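Long-range contact in adenosine kinase (Trypanosoma brucei brucei, PDB 4N09), which probably phosphorylates adenosine with ATP to give AMP and ADP, a magnesium-dependent step of purine salvage: residues A[20-25]-A[128-133]. Sequence-based numbering, arbitrary orientation.
Sequences DVSAHV and VCITGK. With ADN (adenosine), chain E.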
ATOM      1  N   ASP A  20       8.193  -9.778  -6.383  1.00 37.97           N
ATOM      2  CA  ASP A  20       7.542  -9.618  -7.666  1.00 40.37           C
ATOM      3  C   ASP A  20       8.319 -10.337  -8.762  1.00 43.12           C
ATOM      4  O   ASP A  20       9.516 -10.073  -8.991  1.00 48.37           O
ATOM      5  CB  ASP A  20       7.370  -8.139  -8.035  1.00 40.43           C
ATOM      6  CG  ASP A  20       6.285  -7.450  -7.228  1.00 43.79           C
ATOM      7  OD1 ASP A  20       5.480  -8.139  -6.564  1.00 45.34           O
ATOM      8  OD2 ASP A  20       6.216  -6.197  -7.263  1.00 46.63           O
ATOM      9  N   VAL A  21       7.616 -11.236  -9.446  1.00 41.34           N
ATOM     10  CA  VAL A  21       8.159 -11.987 -10.548  1.00 39.37           C
ATOM     11  C   VAL A  21       7.448 -11.514 -11.804  1.00 38.71           C
ATOM     12  O   VAL A  21       6.271 -11.787 -12.010  1.00 36.65           O
ATOM     13  CB  VAL A  21       7.924 -13.489 -10.354  1.00 43.73           C
ATOM     14  CG1 VAL A  21       8.508 -14.259 -11.524  1.00 45.46           C
ATOM     15  CG2 VAL A  21       8.529 -13.965  -9.034  1.00 42.79           C
ATOM     16  N   SER A  22       8.187 -10.800 -12.632  1.00 39.19           N
ATOM     17  CA  SER A  22       7.613 -10.000 -13.696  1.00 41.79           C
ATOM     18  C   SER A  22       8.018 -10.343 -15.121  1.00 42.22           C
ATOM     19  O   SER A  22       9.187 -10.666 -15.347  1.00 38.69           O
ATOM     20  CB  SER A  22       8.101  -8.586 -13.461  1.00 42.93           C
ATOM     21  OG  SER A  22       7.277  -7.720 -14.171  1.00 48.75           O
ATOM     22  N   ALA A  23       7.086 -10.182 -16.073  1.00 37.26           N
ATOM     23  CA  ALA A  23       7.356 -10.469 -17.483  1.00 36.77           C
ATOM     24  C   ALA A  23       6.320  -9.880 -18.418  1.00 37.92           C
ATOM     25  O   ALA A  23       5.138  -9.729 -18.049  1.00 38.26           O
ATOM     26  CB  ALA A  23       7.389 -11.954 -17.696  1.00 38.94           C
ATOM     27  N   HIS A  24       6.767  -9.555 -19.634  1.00 35.52           N
ATOM     28  CA  HIS A  24       5.871  -9.051 -20.678  1.00 34.29           C
ATOM     29  C   HIS A  24       5.067 -10.186 -21.311  1.00 34.72           C
ATOM     30  O   HIS A  24       5.582 -11.280 -21.500  1.00 34.13           O
ATOM     31  CB  HIS A  24       6.645  -8.307 -21.744  1.00 31.60           C
ATOM     32  CG  HIS A  24       7.257  -7.050 -21.256  1.00 30.96           C
ATOM     33  ND1 HIS A  24       8.490  -7.008 -20.656  1.00 32.70           N
ATOM     34  CD2 HIS A  24       6.816  -5.776 -21.291  1.00 34.48           C
ATOM     35  CE1 HIS A  24       8.782  -5.762 -20.321  1.00 33.20           C
ATOM     36  NE2 HIS A  24       7.784  -4.993 -20.703  1.00 34.80           N
ATOM     37  N   VAL A  25       3.823  -9.887 -21.687  1.00 34.73           N
ATOM     38  CA  VAL A  25       2.841 -10.911 -21.905  1.00 34.78           C
ATOM     39  C   VAL A  25       1.757 -10.372 -22.848  1.00 35.95           C
ATOM     40  O   VAL A  25       1.569  -9.198 -22.971  1.00 34.24           O
ATOM     41  CB  VAL A  25       2.319 -11.334 -20.507  1.00 36.05           C
ATOM     42  CG1 VAL A  25       0.824 -11.393 -20.445  1.00 36.43           C
ATOM     43  CG2 VAL A  25       2.959 -12.635 -20.051  1.00 34.97           C
ATOM     44  N   VAL A 128       3.611 -10.730 -11.893  1.00 40.74           N
ATOM     45  CA  VAL A 128       3.233  -9.479 -12.505  1.00 40.94           C
ATOM     46  C   VAL A 128       3.343  -9.542 -14.000  1.00 41.31           C
ATOM     47  O   VAL A 128       4.418  -9.699 -14.569  1.00 47.98           O
ATOM     48  CB  VAL A 128       3.817  -8.202 -11.818  1.00 43.98           C
ATOM     49  CG1 VAL A 128       4.712  -8.498 -10.615  1.00 42.79           C
ATOM     50  CG2 VAL A 128       4.454  -7.222 -12.787  1.00 44.02           C
ATOM     51  N   CYS A 129       2.190  -9.410 -14.635  1.00 42.73           N
ATOM     52  CA  CYS A 129       2.051  -9.584 -16.066  1.00 41.56           C
ATOM     53  C   CYS A 129       1.950  -8.259 -16.774  1.00 39.83           C
ATOM     54  O   CYS A 129       0.960  -7.551 -16.634  1.00 39.55           O
ATOM     55  CB  CYS A 129       0.799 -10.392 -16.350  1.00 43.50           C
ATOM     56  SG  CYS A 129       0.753 -11.881 -15.385  1.00 46.91           S
ATOM     57  N   ILE A 130       2.979  -7.941 -17.550  1.00 39.66           N
ATOM     58  CA  ILE A 130       3.044  -6.655 -18.201  1.00 38.00           C
ATOM     59  C   ILE A 130       2.420  -6.760 -19.587  1.00 38.45           C
ATOM     60  O   ILE A 130       2.737  -7.646 -20.374  1.00 39.24           O
ATOM     61  CB  ILE A 130       4.501  -6.134 -18.298  1.00 37.15           C
ATOM     62  CG1 ILE A 130       5.177  -6.180 -16.938  1.00 36.73           C
ATOM     63  CG2 ILE A 130       4.538  -4.688 -18.793  1.00 36.12           C
ATOM     64  CD1 ILE A 130       6.690  -6.043 -16.994  1.00 35.00           C
ATOM     65  N   THR A 131       1.519  -5.833 -19.853  1.00 38.86           N
ATOM     66  CA  THR A 131       0.937  -5.630 -21.166  1.00 37.98           C
ATOM     67  C   THR A 131       0.974  -4.159 -21.417  1.00 39.32           C
ATOM     68  O   THR A 131       0.084  -3.440 -20.967  1.00 48.69           O
ATOM     69  CB  THR A 131      -0.522  -6.119 -21.230  1.00 37.35           C
ATOM     70  OG1 THR A 131      -1.304  -5.470 -20.222  1.00 37.81           O
ATOM     71  CG2 THR A 131      -0.576  -7.586 -20.983  1.00 38.85           C
ATOM     72  N   GLY A 132       2.038  -3.691 -22.056  1.00 41.78           N
ATOM     73  CA  GLY A 132       2.183  -2.273 -22.348  1.00 46.34           C
ATOM     74  C   GLY A 132       2.637  -1.515 -21.113  1.00 48.22           C
ATOM     75  O   GLY A 132       3.692  -1.781 -20.589  1.00 45.51           O
ATOM     76  N   LYS A 133       1.822  -0.570 -20.650  1.00 50.08           N
ATOM     77  CA  LYS A 133       2.075   0.174 -19.403  1.00 50.15           C
ATOM     78  C   LYS A 133       1.380  -0.428 -18.174  1.00 49.64           C
ATOM     79  O   LYS A 133       1.726  -0.072 -17.034  1.00 47.15           O
ATOM     80  CB  LYS A 133       1.586   1.613 -19.571  1.00 48.98           C
ATOM     81  CG  LYS A 133       2.108   2.302 -20.810  1.00 44.74           C
ATOM     82  CD  LYS A 133       1.695   3.753 -20.832  1.00 40.16           C
ATOM     83  CE  LYS A 133       2.253   4.432 -22.068  1.00 43.29           C
ATOM     84  NZ  LYS A 133       2.196   5.914 -21.970  1.00 44.70           N
TER
HETATM   85  O5' ADN E 401       1.180  -1.931  -6.051  1.00 36.17           O
HETATM   86  C5' ADN E 401       1.586  -3.150  -6.673  1.00 36.34           C
HETATM   87  C4' ADN E 401       2.161  -4.080  -5.637  1.00 34.58           C
HETATM   88  O4' ADN E 401       1.096  -4.831  -5.086  1.00 34.38           O
HETATM   89  C3' ADN E 401       3.117  -5.115  -6.164  1.00 33.82           C
HETATM   90  O3' ADN E 401       4.399  -4.649  -5.778  1.00 33.91           O
HETATM   91  C2' ADN E 401       2.737  -6.418  -5.467  1.00 35.50           C
HETATM   92  O2' ADN E 401       3.815  -7.142  -4.811  1.00 36.32           O
HETATM   93  C1' ADN E 401       1.722  -5.935  -4.454  1.00 35.34           C
HETATM   94  N9  ADN E 401       0.625  -6.833  -4.110  1.00 34.96           N
HETATM   95  C8  ADN E 401      -0.276  -7.335  -4.970  1.00 36.73           C
HETATM   96  N7  ADN E 401      -1.212  -8.094  -4.352  1.00 37.50           N
HETATM   97  C5  ADN E 401      -0.863  -8.031  -3.058  1.00 38.20           C
HETATM   98  C6  ADN E 401      -1.415  -8.608  -1.851  1.00 38.12           C
HETATM   99  N6  ADN E 401      -2.510  -9.369  -1.919  1.00 39.28           N
HETATM  100  N1  ADN E 401      -0.776  -8.307  -0.716  1.00 42.93           N
HETATM  101  C2  ADN E 401       0.324  -7.512  -0.662  1.00 37.99           C
HETATM  102  N3  ADN E 401       0.886  -6.953  -1.733  1.00 33.19           N
HETATM  103  C4  ADN E 401       0.324  -7.185  -2.904  1.00 33.85           C
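Val21 O accepts Val128 N at 2.9 Å, one of the backbone bonds joining strands 18-24 and 124-131 as parallel neighbours in the small five-stranded sheet of this PfkB-family kinase. Farther along, Val128 O accepts Ala23 N, and Ile130 N bonds Ala23 O at 2.8 Å; beyond it Val25 N reaches Ile130 O only weakly. Ser22, Val128, His24 and Ile130 share one face of this pairing. Ile130 can be followed outward: CB lies 3.8 Å from His24 CD2, and CG1, anti to the carbonyl carbon (chi1 -52°), runs past Ala23 O. An extended chi2 (165°) then carries CD1 over the imidazole, 4.0 Å from its centroid, in a CH-pi contact. CD1 also touches Ser22 OG, itself weakly bonded to Val128 O. A beta-branched chain suits this place: CD1 covers the centre of one ring face while CG2 lies beside CD2. Small Ala23 and Cys129 turn to the other face, where Ile54 of helix 50-55 touches both. Two residues before Ser22, Asp20 CB rests 3.7 Å from Val128 CG1, while its carboxylate receives adenosine O2' on OD1 (2.6 Å) and O3' on OD2 (2.8 Å). One acceptor per hydroxyl would favour a ribose carrying both.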